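Local coordinates for protein hydrogenase maturation protease (Wolinella succinogenes, PDB 3PU6) that probably acts as an endopeptidase of the hydrogenase maturation family, cutting a precursor and so activating the enzyme, at residues I97-L100 / R101-S105; S46-G49 / K50-E53; V20-A23 / L24-V28; S133-V136 / A137-R140. All blocks are in the same frame, centred on the assembly; numbering follows the deposited sequence.

Each of the four contacts lies within one helix, and they fall into two groups. Interactions 1 and 2 hold helices 94-103 and 48-54, which pack directly on each other, the centres of the two contacts about 12 Å apart. Interactions 3 and 4 hold helices 20-31 and 128-147, another touching pair, with contact centres about 9 Å apart. Interaction 3 is buried and mostly aliphatic, its one arginine pairing with a glutamate outside the helix; the other three are only partly buried. The chemistry varies with place: interaction 2 has exposed Lys50, Arg52 and Glu53 beside a buried glutamate, the tyrosine and arginine of interaction 1 meet neighbouring elements, and interaction 4 sets buried alanines and a leucine beside an exposed phenylalanine and valine.

Interaction 1 of 4, residues I97-L100 / R101-S105; sequences ISYL and RGICS
The side chains of Tyr99 and Ile103 meet because their first torsions differ: the tyrosine ring swings opposite its own backbone N (chi1 174°) toward the C-terminal end, while CG1 of Ile103 sits beside its backbone N (chi1 -60°) and reaches back. This is an i to i+4 contact on the last turns of alpha helix 94-103. The CE1 side of the ring does the touching, with Tyr99 CE1 3.3 Å from Ile103 CD1 and 3.6 Å from Ile103 CG1, an oblique approach. Beyond the pair, the Tyr99 ring stacks on Phe48 and its hydroxyl has a weak hydrogen bond with Arg52 NE, so the residue joins this helix to helix 48-54. Without the ring, as with an alanine here, Ile103 CD1 is likely to lose its aromatic neighbour and Phe48 its stacking partner.

On another side of the helix Arg101 folds over the turn before it. Arg101 CG lies 3.1 Å from Ile97 O, and Arg101 CD stands 4.1 Å from Ile97 CG2; the bend at chi3 (89°) then directs the guanidinium end elsewhere, where NE bonds to Leu78 O and the group makes a cation-pi contact with Tyr84. Leu100 faces inward, onto Val61 and Leu51.

The helix ends here, Cys104 being the first residue to leave helical geometry. Tyr99 O takes two donors: Ile103 N at 3.1 Å lies in the carbonyl plane, whereas Gly102 N comes from above that plane, 2.9 Å from Tyr99 O.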
ATOM      1  N   ILE A  97       2.397   9.978  -4.143  1.00 44.89           N
ATOM      2  CA  ILE A  97       3.073   9.151  -5.121  1.00 44.61           C
ATOM      3  C   ILE A  97       4.247   9.851  -5.797  1.00 44.16           C
ATOM      4  O   ILE A  97       5.261   9.220  -6.070  1.00 44.55           O
ATOM      5  CB  ILE A  97       2.097   8.682  -6.195  1.00 43.67           C
ATOM      6  CG1 ILE A  97       1.179   7.600  -5.632  1.00 42.69           C
ATOM      7  CG2 ILE A  97       2.852   8.186  -7.399  1.00 42.24           C
ATOM      8  CD1 ILE A  97      -0.003   7.296  -6.534  1.00 42.98           C
ATOM      9  N   SER A  98       4.112  11.138  -6.098  1.00 44.33           N
ATOM     10  CA  SER A  98       5.184  11.843  -6.801  1.00 44.07           C
ATOM     11  C   SER A  98       6.308  12.190  -5.847  1.00 43.68           C
ATOM     12  O   SER A  98       7.442  12.413  -6.259  1.00 43.44           O
ATOM     13  CB  SER A  98       4.681  13.089  -7.536  1.00 44.48           C
ATOM     14  OG  SER A  98       3.873  13.891  -6.699  1.00 47.45           O
ATOM     15  N   TYR A  99       5.999  12.215  -4.560  1.00 43.78           N
ATOM     16  CA  TYR A  99       7.045  12.407  -3.590  1.00 42.76           C
ATOM     17  C   TYR A  99       7.882  11.143  -3.517  1.00 42.80           C
ATOM     18  O   TYR A  99       9.113  11.197  -3.542  1.00 41.57           O
ATOM     19  CB  TYR A  99       6.486  12.722  -2.213  1.00 41.60           C
ATOM     20  CG  TYR A  99       7.592  12.760  -1.206  1.00 42.18           C
ATOM     21  CD1 TYR A  99       7.754  11.730  -0.286  1.00 43.54           C
ATOM     22  CD2 TYR A  99       8.525  13.800  -1.212  1.00 42.23           C
ATOM     23  CE1 TYR A  99       8.805  11.750   0.639  1.00 43.13           C
ATOM     24  CE2 TYR A  99       9.575  13.834  -0.295  1.00 42.55           C
ATOM     25  CZ  TYR A  99       9.710  12.803   0.626  1.00 44.35           C
ATOM     26  OH  TYR A  99      10.745  12.815   1.530  1.00 46.90           O
ATOM     27  N   LEU A 100       7.199  10.005  -3.428  1.00 42.41           N
ATOM     28  CA  LEU A 100       7.870   8.717  -3.286  1.00 41.09           C
ATOM     29  C   LEU A 100       8.772   8.418  -4.482  1.00 40.56           C
ATOM     30  O   LEU A 100       9.891   7.935  -4.317  1.00 40.18           O
ATOM     31  CB  LEU A 100       6.848   7.600  -3.095  1.00 39.71           C
ATOM     32  CG  LEU A 100       5.861   7.795  -1.948  1.00 40.85           C
ATOM     33  CD1 LEU A 100       4.776   6.737  -2.013  1.00 39.62           C
ATOM     34  CD2 LEU A 100       6.567   7.791  -0.593  1.00 39.34           C
ATOM     35  N   ARG A 101       8.286   8.726  -5.680  1.00 40.21           N
ATOM     36  CA  ARG A 101       9.061   8.515  -6.887  1.00 40.41           C
ATOM     37  C   ARG A 101      10.354   9.294  -6.810  1.00 40.73           C
ATOM     38  O   ARG A 101      11.338   8.943  -7.460  1.00 41.00           O
ATOM     39  CB  ARG A 101       8.290   8.967  -8.119  1.00 41.16           C
ATOM     40  CG  ARG A 101       7.014   8.227  -8.372  1.00 41.71           C
ATOM     41  CD  ARG A 101       6.238   8.884  -9.522  1.00 44.94           C
ATOM     42  NE  ARG A 101       6.591   8.377 -10.845  1.00 42.70           N
ATOM     43  CZ  ARG A 101       7.426   8.974 -11.689  1.00 43.99           C
ATOM     44  NH1 ARG A 101       8.015  10.112 -11.358  1.00 44.12           N
ATOM     45  NH2 ARG A 101       7.676   8.428 -12.871  1.00 44.15           N
ATOM     46  N   GLY A 102      10.338  10.367  -6.028  1.00 40.71           N
ATOM     47  CA  GLY A 102      11.503  11.212  -5.867  1.00 39.78           C
ATOM     48  C   GLY A 102      12.484  10.631  -4.876  1.00 40.60           C
ATOM     49  O   GLY A 102      13.684  10.814  -5.007  1.00 41.17           O
ATOM     50  N   ILE A 103      11.970   9.937  -3.870  1.00 40.88           N
ATOM     51  CA  ILE A 103      12.826   9.187  -2.973  1.00 41.70           C
ATOM     52  C   ILE A 103      13.364   7.942  -3.681  1.00 41.41           C
ATOM     53  O   ILE A 103      14.523   7.566  -3.507  1.00 41.18           O
ATOM     54  CB  ILE A 103      12.057   8.660  -1.748  1.00 42.76           C
ATOM     55  CG1 ILE A 103      11.430   9.762  -0.927  1.00 39.90           C
ATOM     56  CG2 ILE A 103      12.978   7.837  -0.826  1.00 42.40           C
ATOM     57  CD1 ILE A 103      10.926   9.190   0.367  1.00 40.90           C
ATOM     58  N   CYS A 104      12.500   7.308  -4.471  1.00 41.54           N
ATOM     59  CA  CYS A 104      12.733   5.956  -4.971  1.00 40.33           C
ATOM     60  C   CYS A 104      12.243   5.754  -6.395  1.00 41.86           C
ATOM     61  O   CYS A 104      11.122   6.123  -6.721  1.00 41.61           O
ATOM     62  CB  CYS A 104      11.978   4.983  -4.086  1.00 38.28           C
ATOM     63  SG  CYS A 104      12.389   3.314  -4.402  1.00 37.74           S
ATOM     64  N   SER A 105      13.069   5.141  -7.235  1.00 43.98           N
ATOM     65  CA  SER A 105      12.681   4.849  -8.621  1.00 44.01           C
ATOM     66  C   SER A 105      11.639   3.720  -8.716  1.00 44.13           C
ATOM     67  O   SER A 105      10.608   3.865  -9.394  1.00 43.20           O
ATOM     68  CB  SER A 105      13.913   4.483  -9.445  1.00 46.90           C
ATOM     69  OG  SER A 105      14.542   3.329  -8.914  1.00 49.00           O
TER

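Interaction 2 of 4, residues S46-G49 / K50-E53; sequences SEFG and KLRE
At the start of helix 48-54, where a short 3-10 turn runs into the alpha helix, the side chains of Glu47 and Lys50 run alongside each other in the same direction. The carboxylate meets the lysine mainly through its aliphatic part: Glu47 OE1 is 3.7 Å from Lys50 CD. The ammonium is a little farther off, with Lys50 NZ 4.1 Å from Glu47 OE1, too far for a salt bridge. Glu47 is buried, beside Phe38 and Leu8, and the Ser46 hydroxyl gives its carboxylate a partner. A bend at chi2 (-60°) curls the glutamate so that its other oxygen accepts this hydrogen bond, Ser46 OG to Glu47 OE2 at 2.7 Å, through the lone pair turned away from OE1. An alanine in place of Glu47 would probably leave the Ser46 hydroxyl without this acceptor and Lys50 without its nearby opposite charge.

Across the helix, Arg52 runs extended from CG to NE and returns along the turn. One face of its guanidinium lies against Phe48 CB, offset toward the rim, with Arg52 NH2 3.8 Å from Phe48 CB and at the edge of the phenylalanine ring. Leu51 CD1 also approaches that ring at the edge, 4.2 Å from Phe48 CD1, while the leucine packs inward on Phe38 and Val6 of the sheet.

Backbone i to i+4 bonds tie the turn together: Leu51 N to Glu47 O, Arg52 N to Phe48 O at 2.8 Å, and Glu53 N to Gly49 O. With Leu51 turned to the sheet and Lys50, Arg52 and Glu53 exposed, this is the opening turn of an amphipathic alpha helix.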
ATOM      1  N   SER A  46       3.603  11.622   7.388  1.00 37.99           N
ATOM      2  CA  SER A  46       4.287  11.425   8.639  1.00 38.79           C
ATOM      3  C   SER A  46       5.419  10.397   8.502  1.00 40.49           C
ATOM      4  O   SER A  46       6.235  10.251   9.409  1.00 41.21           O
ATOM      5  CB  SER A  46       3.309  10.947   9.701  1.00 39.59           C
ATOM      6  OG  SER A  46       3.326   9.528   9.778  1.00 41.39           O
ATOM      7  N   GLU A  47       5.466   9.676   7.382  1.00 39.91           N
ATOM      8  CA  GLU A  47       6.476   8.633   7.195  1.00 39.06           C
ATOM      9  C   GLU A  47       7.630   9.010   6.271  1.00 39.65           C
ATOM     10  O   GLU A  47       8.508   8.192   6.030  1.00 40.50           O
ATOM     11  CB  GLU A  47       5.849   7.345   6.673  1.00 38.17           C
ATOM     12  CG  GLU A  47       4.730   6.817   7.519  1.00 38.43           C
ATOM     13  CD  GLU A  47       5.175   6.516   8.913  1.00 39.34           C
ATOM     14  OE1 GLU A  47       5.920   5.531   9.091  1.00 41.08           O
ATOM     15  OE2 GLU A  47       4.777   7.259   9.834  1.00 40.57           O
ATOM     16  N   PHE A  48       7.649  10.232   5.753  1.00 39.67           N
ATOM     17  CA  PHE A  48       8.681  10.588   4.790  1.00 40.30           C
ATOM     18  C   PHE A  48      10.063  10.630   5.410  1.00 40.61           C
ATOM     19  O   PHE A  48      11.053  10.332   4.751  1.00 41.53           O
ATOM     20  CB  PHE A  48       8.389  11.928   4.136  1.00 40.02           C
ATOM     21  CG  PHE A  48       7.134  11.946   3.361  1.00 41.90           C
ATOM     22  CD1 PHE A  48       6.496  10.758   3.041  1.00 40.85           C
ATOM     23  CD2 PHE A  48       6.594  13.143   2.923  1.00 41.49           C
ATOM     24  CE1 PHE A  48       5.339  10.765   2.327  1.00 40.55           C
ATOM     25  CE2 PHE A  48       5.442  13.157   2.206  1.00 40.52           C
ATOM     26  CZ  PHE A  48       4.809  11.967   1.899  1.00 41.53           C
ATOM     27  N   GLY A  49      10.129  11.019   6.672  1.00 38.84           N
ATOM     28  CA  GLY A  49      11.408  11.177   7.315  1.00 40.27           C
ATOM     29  C   GLY A  49      12.152   9.868   7.302  1.00 39.20           C
ATOM     30  O   GLY A  49      13.258   9.784   6.775  1.00 38.13           O
ATOM     31  N   LYS A  50      11.523   8.853   7.890  1.00 38.54           N
ATOM     32  CA  LYS A  50      12.039   7.496   7.913  1.00 39.27           C
ATOM     33  C   LYS A  50      12.372   6.988   6.515  1.00 40.20           C
ATOM     34  O   LYS A  50      13.332   6.233   6.319  1.00 38.39           O
ATOM     35  CB  LYS A  50      11.001   6.556   8.512  1.00 42.11           C
ATOM     36  CG  LYS A  50      10.289   7.064   9.734  1.00 42.76           C
ATOM     37  CD  LYS A  50       9.383   5.971  10.262  1.00 46.83           C
ATOM     38  CE  LYS A  50       8.981   6.232  11.702  1.00 54.27           C
ATOM     39  NZ  LYS A  50       8.363   5.028  12.340  1.00 60.54           N
ATOM     40  N   LEU A  51      11.537   7.379   5.558  1.00 38.32           N
ATOM     41  CA  LEU A  51      11.726   6.982   4.191  1.00 38.16           C
ATOM     42  C   LEU A  51      12.979   7.583   3.573  1.00 39.08           C
ATOM     43  O   LEU A  51      13.748   6.869   2.946  1.00 38.92           O
ATOM     44  CB  LEU A  51      10.494   7.322   3.357  1.00 40.71           C
ATOM     45  CG  LEU A  51       9.300   6.377   3.541  1.00 41.82           C
ATOM     46  CD1 LEU A  51       8.085   6.873   2.748  1.00 38.47           C
ATOM     47  CD2 LEU A  51       9.664   4.940   3.164  1.00 38.84           C
ATOM     48  N   ARG A  52      13.188   8.886   3.720  1.00 38.94           N
ATOM     49  CA  ARG A  52      14.399   9.485   3.176  1.00 38.88           C
ATOM     50  C   ARG A  52      15.591   8.762   3.777  1.00 40.66           C
ATOM     51  O   ARG A  52      16.562   8.430   3.095  1.00 40.08           O
ATOM     52  CB  ARG A  52      14.505  10.957   3.545  1.00 40.72           C
ATOM     53  CG  ARG A  52      13.415  11.863   3.002  1.00 45.04           C
ATOM     54  CD  ARG A  52      13.496  13.266   3.645  1.00 43.90           C
ATOM     55  NE  ARG A  52      12.235  14.000   3.485  1.00 48.37           N
ATOM     56  CZ  ARG A  52      11.521  14.518   4.485  1.00 49.19           C
ATOM     57  NH1 ARG A  52      11.964  14.405   5.733  1.00 49.27           N
ATOM     58  NH2 ARG A  52      10.375  15.168   4.240  1.00 44.95           N
ATOM     59  N   GLU A  53      15.477   8.512   5.075  1.00 40.13           N
ATOM     60  CA  GLU A  53      16.574   8.083   5.911  1.00 38.22           C
ATOM     61  C   GLU A  53      16.972   6.636   5.635  1.00 41.34           C
ATOM     62  O   GLU A  53      18.124   6.237   5.832  1.00 44.15           O
ATOM     63  CB  GLU A  53      16.155   8.252   7.369  1.00 38.33           C
ATOM     64  CG  GLU A  53      17.276   8.054   8.372  1.00 40.15           C
ATOM     65  CD  GLU A  53      18.466   8.969   8.123  1.00 40.63           C
ATOM     66  OE1 GLU A  53      18.272  10.149   7.742  1.00 39.04           O
ATOM     67  OE2 GLU A  53      19.606   8.497   8.318  1.00 41.85           O
TER

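Interaction 3 of 4, residues V20-A23 / L24-V28; sequences VAIA and LGRLV
Arg26 reaches back one turn to Ile22 on helix 20-31, the crossover helix of the beta-alpha-beta unit that joins the parallel strands 5-10 and 35-41. Arg26 CB starts beside the backbone, 3.4 Å from Ala23 O. Arg26 CG, placed next to its own backbone N (chi1 -67°), stands over the carbonyl of the preceding turn, 3.6 Å from Ile22 O. The chain then runs extended through CD to NE, carrying the guanidinium across the isoleucine at a slant. There Arg26 CZ is 3.8 Å from Ile22 CG2, the methyl opposite the isoleucine backbone N, and Arg26 NH1 comes closer to the same CG2, at 3.3 Å. The charged end finds its mate outside the helix: NH1 forms a salt bridge with Glu13 OE2. Ile22 itself touches Glu13, so methyl and carboxylate probably help to position the guanidinium.

Elsewhere the helix packs by apolar side chains. Ile22 meets Phe39 and Val28 meets Val37 of strand 35-41, Ala21 and Leu24 lie on Ala62 of strand 58-66, and Leu24 and Leu27 pack against helix 128-147.

The main chain repeats i to i+4 bonds, and their geometry varies. Leu24 N lies in the plane of the Val20 carbonyl, 2.9 Å from Val20 O, whereas Gly25 N sits above the plane of the Ala21 carbonyl, 3.2 Å from Ala21 O.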
ATOM      1  N   VAL A  20      -8.223  -1.605   4.799  1.00 28.63           N
ATOM      2  CA  VAL A  20      -7.787  -2.846   4.182  1.00 30.15           C
ATOM      3  C   VAL A  20      -6.280  -2.873   4.019  1.00 30.68           C
ATOM      4  O   VAL A  20      -5.659  -3.897   4.303  1.00 30.37           O
ATOM      5  CB  VAL A  20      -8.495  -3.151   2.805  1.00 30.44           C
ATOM      6  CG1 VAL A  20      -7.988  -2.226   1.685  1.00 28.30           C
ATOM      7  CG2 VAL A  20      -8.332  -4.610   2.429  1.00 26.22           C
ATOM      8  N   ALA A  21      -5.701  -1.756   3.570  1.00 29.35           N
ATOM      9  CA  ALA A  21      -4.257  -1.683   3.381  1.00 29.75           C
ATOM     10  C   ALA A  21      -3.490  -1.717   4.716  1.00 31.70           C
ATOM     11  O   ALA A  21      -2.321  -2.075   4.748  1.00 32.20           O
ATOM     12  CB  ALA A  21      -3.876  -0.472   2.571  1.00 29.19           C
ATOM     13  N   ILE A  22      -4.144  -1.348   5.810  1.00 31.12           N
ATOM     14  CA  ILE A  22      -3.540  -1.485   7.119  1.00 32.47           C
ATOM     15  C   ILE A  22      -3.516  -2.963   7.437  1.00 33.79           C
ATOM     16  O   ILE A  22      -2.529  -3.495   7.955  1.00 35.30           O
ATOM     17  CB  ILE A  22      -4.320  -0.740   8.243  1.00 33.57           C
ATOM     18  CG1 ILE A  22      -4.548   0.731   7.895  1.00 31.34           C
ATOM     19  CG2 ILE A  22      -3.580  -0.854   9.542  1.00 33.74           C
ATOM     20  CD1 ILE A  22      -3.333   1.411   7.426  1.00 32.00           C
ATOM     21  N   ALA A  23      -4.610  -3.641   7.123  1.00 32.90           N
ATOM     22  CA  ALA A  23      -4.666  -5.078   7.333  1.00 32.73           C
ATOM     23  C   ALA A  23      -3.521  -5.783   6.567  1.00 34.82           C
ATOM     24  O   ALA A  23      -2.760  -6.575   7.129  1.00 36.85           O
ATOM     25  CB  ALA A  23      -6.011  -5.601   6.929  1.00 31.06           C
ATOM     26  N   LEU A  24      -3.387  -5.464   5.286  1.00 34.23           N
ATOM     27  CA  LEU A  24      -2.330  -6.042   4.476  1.00 34.50           C
ATOM     28  C   LEU A  24      -0.968  -5.824   5.111  1.00 34.27           C
ATOM     29  O   LEU A  24      -0.115  -6.690   5.059  1.00 34.67           O
ATOM     30  CB  LEU A  24      -2.347  -5.434   3.076  1.00 32.34           C
ATOM     31  CG  LEU A  24      -1.189  -5.829   2.169  1.00 32.98           C
ATOM     32  CD1 LEU A  24      -1.291  -7.294   1.769  1.00 33.22           C
ATOM     33  CD2 LEU A  24      -1.166  -4.938   0.958  1.00 31.75           C
ATOM     34  N   GLY A  25      -0.780  -4.655   5.703  1.00 33.90           N
ATOM     35  CA  GLY A  25       0.490  -4.275   6.282  1.00 34.63           C
ATOM     36  C   GLY A  25       0.858  -5.227   7.385  1.00 37.08           C
ATOM     37  O   GLY A  25       1.996  -5.645   7.501  1.00 38.09           O
ATOM     38  N   ARG A  26      -0.127  -5.588   8.189  1.00 37.09           N
ATOM     39  CA  ARG A  26       0.097  -6.508   9.278  1.00 37.79           C
ATOM     40  C   ARG A  26       0.459  -7.891   8.779  1.00 39.77           C
ATOM     41  O   ARG A  26       1.169  -8.624   9.459  1.00 41.69           O
ATOM     42  CB  ARG A  26      -1.142  -6.593  10.153  1.00 38.47           C
ATOM     43  CG  ARG A  26      -1.424  -5.320  10.887  1.00 38.75           C
ATOM     44  CD  ARG A  26      -2.582  -5.461  11.852  1.00 40.91           C
ATOM     45  NE  ARG A  26      -2.695  -4.263  12.685  1.00 44.57           N
ATOM     46  CZ  ARG A  26      -3.585  -3.290  12.497  1.00 43.39           C
ATOM     47  NH1 ARG A  26      -4.467  -3.375  11.508  1.00 40.26           N
ATOM     48  NH2 ARG A  26      -3.598  -2.236  13.306  1.00 43.60           N
ATOM     49  N   LEU A  27      -0.041  -8.259   7.602  1.00 39.39           N
ATOM     50  CA  LEU A  27       0.240  -9.584   7.051  1.00 40.41           C
ATOM     51  C   LEU A  27       1.689  -9.677   6.603  1.00 40.62           C
ATOM     52  O   LEU A  27       2.372 -10.654   6.896  1.00 41.24           O
ATOM     53  CB  LEU A  27      -0.703  -9.929   5.898  1.00 38.66           C
ATOM     54  CG  LEU A  27      -2.190  -9.989   6.252  1.00 39.43           C
ATOM     55  CD1 LEU A  27      -3.046 -10.244   5.002  1.00 35.72           C
ATOM     56  CD2 LEU A  27      -2.438 -11.035   7.317  1.00 37.49           C
ATOM     57  N   VAL A  28       2.148  -8.645   5.903  1.00 40.18           N
ATOM     58  CA  VAL A  28       3.513  -8.604   5.392  1.00 42.07           C
ATOM     59  C   VAL A  28       4.473  -8.587   6.572  1.00 43.07           C
ATOM     60  O   VAL A  28       5.545  -9.190   6.546  1.00 43.39           O
ATOM     61  CB  VAL A  28       3.738  -7.364   4.473  1.00 39.30           C
ATOM     62  CG1 VAL A  28       5.218  -7.153   4.167  1.00 39.97           C
ATOM     63  CG2 VAL A  28       2.946  -7.508   3.191  1.00 37.64           C
TER

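Interaction 4 of 4, residues S133-V136 / A137-R140; sequences SAFV and ALGR
Phe135 and Leu138 meet on helix 128-147 through the CD1 side of the ring and one leucine methyl, Phe135 CD1 lying 4.3 Å from Leu138 CD2. The leucine owes this position to its torsions: with CG anti to N (chi1 -176°), a chi2 of 54° turns the branch, so that CD2 comes obliquely to the ring. Phe135 keeps CG beside its own N and points outward, so the ring is largely exposed and the contact is loose.

Arg140 takes a different course. Bends at chi2 and chi3 curl the chain instead of extending it, and Arg140 CG stands 3.3 Å from Val136 O. Ala137, with just a methyl, sets CB 3.3 Å from Ser133 O. Four i to i+4 backbone bonds hold the two turns, among them Leu138 N to Ala134 O at 2.8 Å and Gly139 N to Phe135 O at 3.0 Å, while Ser133 OG bonds one turn back to Gly129 O.

The helix packs by Leu138 and Ala137 on Leu27, Val28 and Leu24 of helix 20-31, by Ala137 and Ser133 on Ile112 of strand 106-114, and by Ala137, Val136 and Arg140 on Ile73 of edge strand 73-77.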
ATOM      1  N   SER A 133      -9.744  -9.746  -0.001  1.00 33.23           N
ATOM      2  CA  SER A 133      -8.936  -8.852  -0.834  1.00 31.73           C
ATOM      3  C   SER A 133      -7.538  -8.598  -0.289  1.00 31.72           C
ATOM      4  O   SER A 133      -6.582  -8.501  -1.052  1.00 31.55           O
ATOM      5  CB  SER A 133      -9.638  -7.507  -0.999  1.00 31.84           C
ATOM      6  OG  SER A 133     -10.788  -7.629  -1.808  1.00 33.22           O
ATOM      7  N   ALA A 134      -7.428  -8.456   1.031  1.00 31.39           N
ATOM      8  CA  ALA A 134      -6.137  -8.221   1.670  1.00 31.06           C
ATOM      9  C   ALA A 134      -5.224  -9.444   1.535  1.00 31.97           C
ATOM     10  O   ALA A 134      -4.040  -9.311   1.250  1.00 31.98           O
ATOM     11  CB  ALA A 134      -6.321  -7.838   3.124  1.00 30.00           C
ATOM     12  N   PHE A 135      -5.780 -10.633   1.724  1.00 32.49           N
ATOM     13  CA  PHE A 135      -5.023 -11.860   1.496  1.00 32.70           C
ATOM     14  C   PHE A 135      -4.604 -12.039   0.050  1.00 33.02           C
ATOM     15  O   PHE A 135      -3.478 -12.451  -0.217  1.00 34.80           O
ATOM     16  CB  PHE A 135      -5.770 -13.081   2.020  1.00 33.28           C
ATOM     17  CG  PHE A 135      -5.696 -13.211   3.511  1.00 34.75           C
ATOM     18  CD1 PHE A 135      -4.565 -13.739   4.114  1.00 34.41           C
ATOM     19  CD2 PHE A 135      -6.729 -12.754   4.311  1.00 34.48           C
ATOM     20  CE1 PHE A 135      -4.484 -13.839   5.478  1.00 35.89           C
ATOM     21  CE2 PHE A 135      -6.649 -12.847   5.675  1.00 33.89           C
ATOM     22  CZ  PHE A 135      -5.527 -13.394   6.261  1.00 35.40           C
ATOM     23  N   VAL A 136      -5.495 -11.704  -0.875  1.00 31.50           N
ATOM     24  CA  VAL A 136      -5.157 -11.692  -2.292  1.00 31.48           C
ATOM     25  C   VAL A 136      -4.030 -10.696  -2.586  1.00 32.52           C
ATOM     26  O   VAL A 136      -3.138 -10.964  -3.398  1.00 33.52           O
ATOM     27  CB  VAL A 136      -6.403 -11.370  -3.149  1.00 31.69           C
ATOM     28  CG1 VAL A 136      -6.015 -11.017  -4.571  1.00 30.73           C
ATOM     29  CG2 VAL A 136      -7.383 -12.529  -3.121  1.00 28.53           C
ATOM     30  N   ALA A 137      -4.077  -9.553  -1.903  1.00 33.33           N
ATOM     31  CA  ALA A 137      -3.041  -8.519  -1.993  1.00 33.38           C
ATOM     32  C   ALA A 137      -1.689  -8.968  -1.397  1.00 34.14           C
ATOM     33  O   ALA A 137      -0.625  -8.617  -1.908  1.00 33.75           O
ATOM     34  CB  ALA A 137      -3.522  -7.231  -1.330  1.00 31.28           C
ATOM     35  N   LEU A 138      -1.743  -9.733  -0.310  1.00 34.07           N
ATOM     36  CA  LEU A 138      -0.564 -10.353   0.249  1.00 33.95           C
ATOM     37  C   LEU A 138       0.053 -11.227  -0.837  1.00 36.32           C
ATOM     38  O   LEU A 138       1.265 -11.222  -1.056  1.00 37.40           O
ATOM     39  CB  LEU A 138      -0.968 -11.200   1.438  1.00 34.60           C
ATOM     40  CG  LEU A 138       0.144 -11.874   2.234  1.00 36.80           C
ATOM     41  CD1 LEU A 138       1.203 -10.882   2.694  1.00 37.00           C
ATOM     42  CD2 LEU A 138      -0.489 -12.576   3.404  1.00 37.32           C
ATOM     43  N   GLY A 139      -0.804 -11.963  -1.532  1.00 35.95           N
ATOM     44  CA  GLY A 139      -0.372 -12.813  -2.617  1.00 35.56           C
ATOM     45  C   GLY A 139       0.541 -12.065  -3.558  1.00 38.43           C
ATOM     46  O   GLY A 139       1.648 -12.524  -3.861  1.00 38.50           O
ATOM     47  N   ARG A 140       0.084 -10.898  -4.009  1.00 37.02           N
ATOM     48  CA  ARG A 140       0.817 -10.125  -5.012  1.00 36.13           C
ATOM     49  C   ARG A 140       2.126  -9.531  -4.495  1.00 35.17           C
ATOM     50  O   ARG A 140       3.066  -9.328  -5.265  1.00 34.57           O
ATOM     51  CB  ARG A 140      -0.079  -9.037  -5.609  1.00 37.09           C
ATOM     52  CG  ARG A 140      -1.500  -9.518  -5.878  1.00 37.19           C
ATOM     53  CD  ARG A 140      -1.543 -10.568  -6.983  1.00 38.49           C
ATOM     54  NE  ARG A 140      -1.129  -9.991  -8.262  1.00 40.54           N
ATOM     55  CZ  ARG A 140      -1.903  -9.222  -9.029  1.00 41.74           C
ATOM     56  NH1 ARG A 140      -3.154  -8.932  -8.654  1.00 38.23           N
ATOM     57  NH2 ARG A 140      -1.429  -8.741 -10.179  1.00 41.31           N
TER